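Local coordinates for protein malonate decarboxylase subunit alpha (Acinetobacter baumannii ATCC 17978, PDB 6MPR) that probably exchanges the acyl group on the carrier protein for malonate, as the acyl carrier protein transferase subunit of malonate decarboxylase, at residues A[233-238]-A[301-306]; A[40-45]-A[220-225]; A[378-383]-A[462-467]. One frame throughout, in Å; residues are numbered along the deposited sequence. Where two conformers were deposited one is given.

Contact 1: A[233-238]-A[301-306]; sequences PLFTRD and NPHPTL
A bridging water joins Phe235 and Arg237 to Thr305: it donates to Phe235 O at 2.8 Å and to Thr305 OG1, and accepts from Arg237 N at 3.1 Å. No direct hydrogen bond runs between 233-238 and 301-306, so this water is the polar link between them. Thr305 holds OG1 between its backbone N and carbonyl carbon (chi1 56°), a position in which the hydroxyl meets the water and also Glu278 OE1, while its methyl CG2 lies 3.3 Å from Arg237 O. Carbon atoms also approach Phe235 O from 301-306, with Pro304 CD 3.5 Å away and His303 CD2 a little farther off. The two loops follow strands of different sheets: 233-238 comes after strand 221-224, on the way to helix 244-261, and 301-306 leaves strand 297-299, with Pro302 at the centre of an inverse gamma turn. Asn301, one of whose two deposited conformers is described, lies over one face of the Phe235 ring. Its ND2 sits 3.2 Å from the ring plane, displaced toward the rim near CD1 and CE1, and its CB makes a CH-pi contact over the same ring. The amide plane is turned 55° from the ring. ND2 bonds to Gln69 and OD1 to Gly322 N, which would set the rotation of the amide in that conformer. His303 NE2 comes to the edge of the Phe235 ring, 3.9 Å from CD2, and ND1 is held by Glu278. Thr236 OG1, bonded to Glu324, lies 3.5 Å from Pro304 CG.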
loop_
_atom_site.group_PDB
_atom_site.type_symbol
_atom_site.label_atom_id
_atom_site.label_comp_id
_atom_site.label_asym_id
_atom_site.label_seq_id
_atom_site.Cartn_x
_atom_site.Cartn_y
_atom_site.Cartn_z
ATOM N N PRO A 233 26.338 2.399 2.531
ATOM C CA PRO A 233 25.794 1.409 3.465
ATOM C C PRO A 233 24.975 2.075 4.552
ATOM O O PRO A 233 25.513 2.463 5.594
ATOM C CB PRO A 233 27.051 0.735 4.043
ATOM C CG PRO A 233 28.102 1.791 3.961
ATOM C CD PRO A 233 27.788 2.598 2.717
ATOM N N LEU A 234 23.673 2.196 4.336
ATOM C CA LEU A 234 22.803 2.892 5.270
ATOM C C LEU A 234 22.095 1.961 6.248
ATOM O O LEU A 234 21.398 2.452 7.145
ATOM C CB LEU A 234 21.762 3.704 4.493
ATOM C CG LEU A 234 22.340 4.751 3.533
ATOM C CD1 LEU A 234 21.220 5.380 2.716
ATOM C CD2 LEU A 234 23.129 5.819 4.295
ATOM N N PHE A 235 22.259 0.638 6.113
ATOM C CA PHE A 235 21.515 -0.320 6.925
ATOM C C PHE A 235 22.451 -1.226 7.709
ATOM O O PHE A 235 22.106 -2.361 8.056
ATOM C CB PHE A 235 20.531 -1.103 6.050
ATOM C CG PHE A 235 19.394 -0.243 5.581
ATOM C CD1 PHE A 235 19.526 0.538 4.448
ATOM C CD2 PHE A 235 18.244 -0.122 6.344
ATOM C CE1 PHE A 235 18.498 1.366 4.049
ATOM C CE2 PHE A 235 17.220 0.718 5.957
ATOM C CZ PHE A 235 17.351 1.464 4.803
ATOM N N THR A 236 23.630 -0.697 8.026
ATOM C CA THR A 236 24.645 -1.389 8.801
ATOM C C THR A 236 24.928 -0.583 10.057
ATOM O O THR A 236 25.196 0.624 9.983
ATOM C CB THR A 236 25.927 -1.580 7.975
ATOM O OG1 THR A 236 25.604 -2.276 6.765
ATOM C CG2 THR A 236 26.971 -2.367 8.760
ATOM N N ARG A 237 24.820 -1.229 11.212
ATOM C CA ARG A 237 25.253 -0.635 12.468
ATOM C C ARG A 237 26.416 -1.451 13.007
ATOM O O ARG A 237 26.319 -2.677 13.116
ATOM C CB ARG A 237 24.108 -0.573 13.482
ATOM C CG ARG A 237 23.037 0.462 13.121
ATOM C CD ARG A 237 23.603 1.885 13.180
ATOM N NE ARG A 237 22.628 2.890 12.751
ATOM C CZ ARG A 237 22.439 3.242 11.483
ATOM N NH1 ARG A 237 23.161 2.664 10.531
ATOM N NH2 ARG A 237 21.539 4.170 11.168
ATOM N N ASP A 238 27.515 -0.778 13.306
ATOM C CA ASP A 238 28.704 -1.450 13.836
ATOM C C ASP A 238 28.439 -1.937 15.254
ATOM O O ASP A 238 28.274 -1.109 16.160
ATOM C CB ASP A 238 29.888 -0.486 13.834
ATOM C CG ASP A 238 31.214 -1.173 14.141
ATOM O OD1 ASP A 238 31.237 -2.186 14.873
ATOM O OD2 ASP A 238 32.245 -0.690 13.648
ATOM N N ASN A 301 15.694 -4.586 5.376
ATOM C CA ASN A 301 16.849 -4.768 4.516
ATOM C C ASN A 301 17.762 -5.836 5.115
ATOM O O ASN A 301 17.549 -6.295 6.243
ATOM C CB ASN A 301 17.565 -3.437 4.298
ATOM C CG ASN A 301 16.936 -2.632 3.176
ATOM O OD1 ASN A 301 15.860 -2.978 2.686
ATOM N ND2 ASN A 301 17.596 -1.558 2.766
ATOM N N PRO A 302 18.764 -6.320 4.348
ATOM C CA PRO A 302 19.636 -7.366 4.930
ATOM C C PRO A 302 20.648 -6.805 5.930
ATOM O O PRO A 302 21.837 -6.602 5.642
ATOM C CB PRO A 302 20.325 -7.961 3.696
ATOM C CG PRO A 302 19.614 -7.399 2.501
ATOM C CD PRO A 302 19.123 -6.072 2.942
ATOM N N HIS A 303 20.163 -6.521 7.137
ATOM C CA HIS A 303 21.026 -5.978 8.179
ATOM C C HIS A 303 22.139 -6.979 8.462
ATOM O O HIS A 303 21.844 -8.152 8.743
ATOM C CB HIS A 303 20.243 -5.754 9.476
ATOM C CG HIS A 303 19.236 -4.644 9.420
ATOM N ND1 HIS A 303 18.566 -4.202 10.545
ATOM C CD2 HIS A 303 18.780 -3.896 8.387
ATOM C CE1 HIS A 303 17.741 -3.225 10.203
ATOM N NE2 HIS A 303 17.855 -3.018 8.903
ATOM N N PRO A 304 23.418 -6.579 8.392
ATOM C CA PRO A 304 24.465 -7.497 8.854
ATOM C C PRO A 304 24.259 -7.903 10.295
ATOM O O PRO A 304 24.631 -9.022 10.677
ATOM C CB PRO A 304 25.762 -6.686 8.663
ATOM C CG PRO A 304 25.412 -5.720 7.557
ATOM C CD PRO A 304 23.993 -5.314 7.909
ATOM N N THR A 305 23.642 -7.041 11.110
ATOM C CA THR A 305 23.429 -7.414 12.503
ATOM C C THR A 305 22.356 -8.482 12.671
ATOM O O THR A 305 22.211 -9.011 13.779
ATOM C CB THR A 305 23.066 -6.194 13.351
ATOM O OG1 THR A 305 21.918 -5.528 12.806
ATOM C CG2 THR A 305 24.237 -5.235 13.423
ATOM N N LEU A 306 21.608 -8.819 11.609
ATOM C CA LEU A 306 20.683 -9.946 11.656
ATOM C C LEU A 306 21.352 -11.284 11.350
ATOM O O LEU A 306 20.711 -12.327 11.506
ATOM C CB LEU A 306 19.511 -9.721 10.673
ATOM C CG LEU A 306 18.226 -10.523 10.903
ATOM C CD1 LEU A 306 17.574 -10.088 12.214
ATOM C CD2 LEU A 306 17.262 -10.323 9.725
HETATM O O HOH W 1 22.841 -3.559 10.483
#

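Contact 2: A[40-45]-A[220-225]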
loop_
_atom_site.group_PDB
_atom_site.type_symbol
_atom_site.label_atom_id
_atom_site.label_comp_id
_atom_site.label_asym_id
_atom_site.label_seq_id
_atom_site.Cartn_x
_atom_site.Cartn_y
_atom_site.Cartn_z
ATOM N N GLY A 40 19.740 4.549 -31.310
ATOM C CA GLY A 40 18.514 3.930 -30.862
ATOM C C GLY A 40 18.179 4.347 -29.444
ATOM O O GLY A 40 18.061 5.541 -29.143
ATOM N N VAL A 41 18.051 3.355 -28.558
ATOM C CA VAL A 41 17.760 3.612 -27.157
ATOM C C VAL A 41 18.977 4.169 -26.416
ATOM O O VAL A 41 18.818 4.814 -25.373
ATOM C CB VAL A 41 17.253 2.300 -26.512
ATOM C CG1 VAL A 41 16.928 2.488 -25.058
ATOM C CG2 VAL A 41 16.029 1.770 -27.265
ATOM N N VAL A 42 20.185 3.954 -26.927
ATOM C CA VAL A 42 21.406 4.222 -26.168
ATOM C C VAL A 42 21.864 5.657 -26.407
ATOM O O VAL A 42 22.225 6.024 -27.529
ATOM C CB VAL A 42 22.517 3.227 -26.539
ATOM C CG1 VAL A 42 23.744 3.468 -25.681
ATOM C CG2 VAL A 42 22.026 1.787 -26.394
ATOM N N ILE A 43 21.866 6.455 -25.348
ATOM C CA ILE A 43 22.464 7.794 -25.377
ATOM C C ILE A 43 23.963 7.662 -25.135
ATOM O O ILE A 43 24.360 7.065 -24.125
ATOM C CB ILE A 43 21.849 8.684 -24.307
ATOM C CG1 ILE A 43 20.335 8.793 -24.441
ATOM C CG2 ILE A 43 22.527 10.058 -24.314
ATOM C CD1 ILE A 43 19.710 9.355 -23.168
ATOM N N PRO A 44 24.812 8.209 -26.001
ATOM C CA PRO A 44 26.248 8.254 -25.693
ATOM C C PRO A 44 26.480 9.019 -24.402
ATOM O O PRO A 44 25.852 10.046 -24.149
ATOM C CB PRO A 44 26.849 8.979 -26.902
ATOM C CG PRO A 44 25.847 8.799 -27.980
ATOM C CD PRO A 44 24.515 8.799 -27.317
ATOM N N THR A 45 27.362 8.479 -23.558
ATOM C CA THR A 45 27.590 9.068 -22.241
ATOM C C THR A 45 27.935 10.545 -22.348
ATOM O O THR A 45 27.433 11.371 -21.576
ATOM C CB THR A 45 28.702 8.300 -21.530
ATOM O OG1 THR A 45 28.320 6.925 -21.455
ATOM C CG2 THR A 45 28.941 8.833 -20.113
ATOM N N ASP A 220 12.462 4.536 -22.390
ATOM C CA ASP A 220 12.710 5.213 -23.663
ATOM C C ASP A 220 14.193 5.302 -24.010
ATOM O O ASP A 220 14.562 5.126 -25.181
ATOM C CB ASP A 220 12.068 6.599 -23.637
ATOM C CG ASP A 220 10.587 6.509 -23.431
ATOM O OD1 ASP A 220 9.894 5.976 -24.333
ATOM O OD2 ASP A 220 10.122 6.902 -22.340
ATOM N N TYR A 221 15.060 5.540 -23.025
ATOM C CA TYR A 221 16.487 5.636 -23.297
ATOM C C TYR A 221 17.296 5.064 -22.148
ATOM O O TYR A 221 16.875 5.108 -20.988
ATOM C CB TYR A 221 16.942 7.076 -23.511
ATOM C CG TYR A 221 16.335 7.742 -24.716
ATOM C CD1 TYR A 221 16.868 7.557 -25.989
ATOM C CD2 TYR A 221 15.234 8.557 -24.569
ATOM C CE1 TYR A 221 16.292 8.186 -27.108
ATOM C CE2 TYR A 221 14.659 9.182 -25.656
ATOM C CZ TYR A 221 15.184 8.992 -26.920
ATOM O OH TYR A 221 14.588 9.643 -27.978
ATOM N N VAL A 222 18.484 4.549 -22.484
ATOM C CA VAL A 222 19.471 4.165 -21.485
ATOM C C VAL A 222 20.757 4.934 -21.777
ATOM O O VAL A 222 20.999 5.378 -22.900
ATOM C CB VAL A 222 19.740 2.641 -21.447
ATOM C CG1 VAL A 222 18.453 1.868 -21.167
ATOM C CG2 VAL A 222 20.400 2.171 -22.743
ATOM N N VAL A 223 21.571 5.111 -20.737
ATOM C CA VAL A 223 22.880 5.745 -20.869
ATOM C C VAL A 223 23.828 5.045 -19.909
ATOM O O VAL A 223 23.459 4.761 -18.769
ATOM C CB VAL A 223 22.815 7.264 -20.588
ATOM C CG1 VAL A 223 22.395 7.551 -19.129
ATOM C CG2 VAL A 223 24.152 7.924 -20.889
ATOM N N VAL A 224 25.035 4.727 -20.379
ATOM C CA VAL A 224 26.064 4.170 -19.508
ATOM C C VAL A 224 26.608 5.295 -18.636
ATOM O O VAL A 224 27.073 6.323 -19.146
ATOM C CB VAL A 224 27.180 3.507 -20.331
ATOM C CG1 VAL A 224 28.286 2.972 -19.412
ATOM C CG2 VAL A 224 26.615 2.388 -21.174
ATOM N N ALA A 225 26.541 5.117 -17.317
ATOM C CA ALA A 225 26.985 6.169 -16.412
ATOM C C ALA A 225 28.499 6.341 -16.498
ATOM O O ALA A 225 29.229 5.413 -16.861
ATOM C CB ALA A 225 26.581 5.842 -14.976
HETATM O O HOH W 2 26.050 5.369 -22.967
#
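Val41 and Val222 begin the pairing: Val222 N donates to Val41 O at 2.9 Å, from well above the carbonyl plane. The same carbonyl receives a CA-H...O contact from Tyr221 CA at 3.2 Å, and the edge of the Tyr221 ring lies close to it too. Val222 answers with its own carbonyl, which takes Ile43 N at 2.8 Å in a nearly straight bond, the donor sitting almost on the extension of the C=O bond. At Ile43's own carbonyl, opposite Val224 N, the direct ladder gives way to water. A single water donates to Ile43 O at 2.7 Å and to Thr45 OG1, and accepts from Val224 N at 2.9 Å, so the amide and carbonyl that have separated there are both satisfied. Thr45 closes the gap from its side chain: OG1, set anti to the carbonyl carbon (chi1 -57°), donates to Val224 O at 2.7 Å. Side chains fill in around these bonds. Val42 CG2 meets Val222 CG2 on one face of the sheet. Ile43 CD1 rests against Tyr221 CB at 3.6 Å, and both side chains also touch helix 48-55, at Val51 and Leu55. Polar ends find partners farther out: Tyr221 OH bonds to Asn35, while Asp220 forms salt bridges with Lys27 and with Arg342 of the second subunit. On the other edge of strand 221-224, the backbones of Tyr221 and Val223 bond to strand 194-199. The short, weakly bonded strand 42-43, outermost of this sheet within the chain, thus borders a parallel, Rossmann-like α/β sheet.

Contact 3: A[378-383]-A[462-467]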
loop_
_atom_site.group_PDB
_atom_site.type_symbol
_atom_site.label_atom_id
_atom_site.label_comp_id
_atom_site.label_asym_id
_atom_site.label_seq_id
_atom_site.Cartn_x
_atom_site.Cartn_y
_atom_site.Cartn_z
ATOM N N SER A 378 8.495 13.346 16.356
ATOM C CA SER A 378 9.042 13.894 15.126
ATOM C C SER A 378 10.560 13.971 15.229
ATOM O O SER A 378 11.126 14.031 16.328
ATOM C CB SER A 378 8.458 15.280 14.828
ATOM O OG SER A 378 9.047 15.826 13.667
ATOM N N THR A 379 11.215 13.942 14.072
ATOM C CA THR A 379 12.645 14.215 13.995
ATOM C C THR A 379 12.940 15.584 13.392
ATOM O O THR A 379 14.112 15.963 13.298
ATOM C CB THR A 379 13.373 13.130 13.193
ATOM O OG1 THR A 379 12.812 13.053 11.878
ATOM C CG2 THR A 379 13.266 11.766 13.896
ATOM N N VAL A 380 11.916 16.342 12.999
ATOM C CA VAL A 380 12.136 17.712 12.538
ATOM C C VAL A 380 12.525 18.577 13.731
ATOM O O VAL A 380 11.894 18.520 14.796
ATOM C CB VAL A 380 10.882 18.247 11.824
ATOM C CG1 VAL A 380 10.973 19.756 11.605
ATOM C CG2 VAL A 380 10.662 17.519 10.497
ATOM N N THR A 381 13.600 19.347 13.580
ATOM C CA THR A 381 13.987 20.328 14.586
ATOM C C THR A 381 14.146 21.689 13.923
ATOM O O THR A 381 14.125 21.819 12.696
ATOM C CB THR A 381 15.281 19.941 15.329
ATOM O OG1 THR A 381 16.340 19.725 14.387
ATOM C CG2 THR A 381 15.075 18.681 16.169
ATOM N N LYS A 382 14.328 22.710 14.759
ATOM C CA LYS A 382 14.355 24.087 14.278
ATOM C C LYS A 382 15.388 24.265 13.166
ATOM O O LYS A 382 16.548 23.866 13.301
ATOM C CB LYS A 382 14.651 25.029 15.449
ATOM C CG LYS A 382 14.500 26.511 15.117
ATOM C CD LYS A 382 14.855 27.386 16.322
ATOM C CE LYS A 382 14.343 28.811 16.155
ATOM N NZ LYS A 382 14.801 29.428 14.883
ATOM N N GLY A 383 14.945 24.834 12.044
ATOM C CA GLY A 383 15.800 25.070 10.901
ATOM C C GLY A 383 16.115 23.865 10.038
ATOM O O GLY A 383 16.860 24.013 9.058
ATOM N N LEU A 462 0.394 21.619 8.617
ATOM C CA LEU A 462 0.478 20.711 9.754
ATOM C C LEU A 462 1.906 20.682 10.280
ATOM O O LEU A 462 2.861 20.775 9.506
ATOM C CB LEU A 462 0.054 19.276 9.372
ATOM C CG LEU A 462 -1.430 18.890 9.427
ATOM C CD1 LEU A 462 -2.212 19.600 8.375
ATOM C CD2 LEU A 462 -1.586 17.376 9.267
ATOM N N ALA A 463 2.050 20.548 11.593
ATOM C CA ALA A 463 3.360 20.233 12.143
ATOM C C ALA A 463 3.849 18.937 11.505
ATOM O O ALA A 463 3.088 17.970 11.442
ATOM C CB ALA A 463 3.286 20.073 13.660
ATOM N N PRO A 464 5.075 18.883 10.976
ATOM C CA PRO A 464 5.548 17.610 10.403
ATOM C C PRO A 464 5.804 16.571 11.489
ATOM O O PRO A 464 6.827 16.597 12.184
ATOM C CB PRO A 464 6.825 17.999 9.645
ATOM C CG PRO A 464 7.237 19.295 10.194
ATOM C CD PRO A 464 5.990 19.998 10.679
ATOM N N ILE A 465 4.841 15.666 11.641
ATOM C CA ILE A 465 4.820 14.646 12.688
ATOM C C ILE A 465 5.129 13.303 12.045
ATOM O O ILE A 465 4.422 12.882 11.124
ATOM C CB ILE A 465 3.450 14.589 13.387
ATOM C CG1 ILE A 465 3.096 15.933 14.013
ATOM C CG2 ILE A 465 3.410 13.455 14.399
ATOM C CD1 ILE A 465 4.196 16.515 14.826
ATOM N N MET A 466 6.161 12.623 12.540
ATOM C CA MET A 466 6.506 11.309 12.017
ATOM C C MET A 466 5.482 10.263 12.454
ATOM O O MET A 466 4.936 9.526 11.624
ATOM C CB MET A 466 7.914 10.937 12.485
ATOM C CG MET A 466 8.447 9.684 11.872
ATOM S SD MET A 466 10.194 9.433 12.296
ATOM C CE MET A 466 10.044 9.162 14.061
ATOM N N ILE A 467 5.172 10.213 13.750
ATOM C CA ILE A 467 4.250 9.227 14.302
ATOM C C ILE A 467 3.357 9.945 15.298
ATOM O O ILE A 467 3.860 10.564 16.246
ATOM C CB ILE A 467 4.989 8.069 14.987
ATOM C CG1 ILE A 467 5.742 7.217 13.956
ATOM C CG2 ILE A 467 4.016 7.147 15.705
ATOM C CD1 ILE A 467 6.617 6.178 14.607
#
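Ser378 OG donates to Pro464 O at 2.8 Å, the direct hydrogen bond between the two loops. The hydroxyl approaches almost head-on to the carbonyl oxygen, with a C=O...OG angle of 163°. The hydroxyl reaches there because OG stands anti to the backbone N (chi1 177°), alongside its own carbonyl carbon. Ser378 OG also accepts from Val380 N at 3.0 Å, closing an ST turn, so it both ties its loop to 462-467 and fixes the bend that follows strand 377-378. That bend brings Val380 against Pro464. Both methyls of Val380 bear on the proline ring, CG2 coming to 3.9 Å from Pro464 CG, and the two side chains cross at about a right angle.

Next to Ser378, Thr379 meets Met466. The Met466 chain leaves with CG anti to its backbone N and then bends at its last torsion (chi3 66°), which puts CE 4.1 Å from Thr379 CG2. Met466 CB meanwhile lies beside Ser378 CA, where the backbones come nearest each other. Just beyond, Met466 and Ile467 together face Ser377 in a classic beta bulge, with Ile467 and Ser377 bonded through their backbones.

The second subunit also reaches 462-467: its Arg402 bonds to Ile465 O through NE and to Met466 O through NH2, so these carbonyls help join the two copies. Strand 377-378 pairs at Ser378 with Gln370. Helix 450-458 covers the contact, with Ala451 against Ser378 and Pro464 and Val454 against Val380, while Gln432 of strand 429-433 touches Met466 and Ile467.

Overall arrangement
The contacts follow one another along the chain in the order 2, 1, 3, each closing before the next opens. Contact 2 joins two strands at the border of the first, all-parallel sheet. Contact 1 takes up the chain after strand 221-224 of that sheet and packs it on a loop of the second, mixed sheet, so it ties the two α/β halves where one passes into the other. Contact 3 belongs to the second half, beside strand 429-433. Its centre lies about 26 Å from that of contact 1 and 40 Å from that of contact 2; the centres of contacts 1 and 2 are about 33 Å apart. Contacts 2 and 3 both meet the second subunit, whereas contact 1 is internal to the chain.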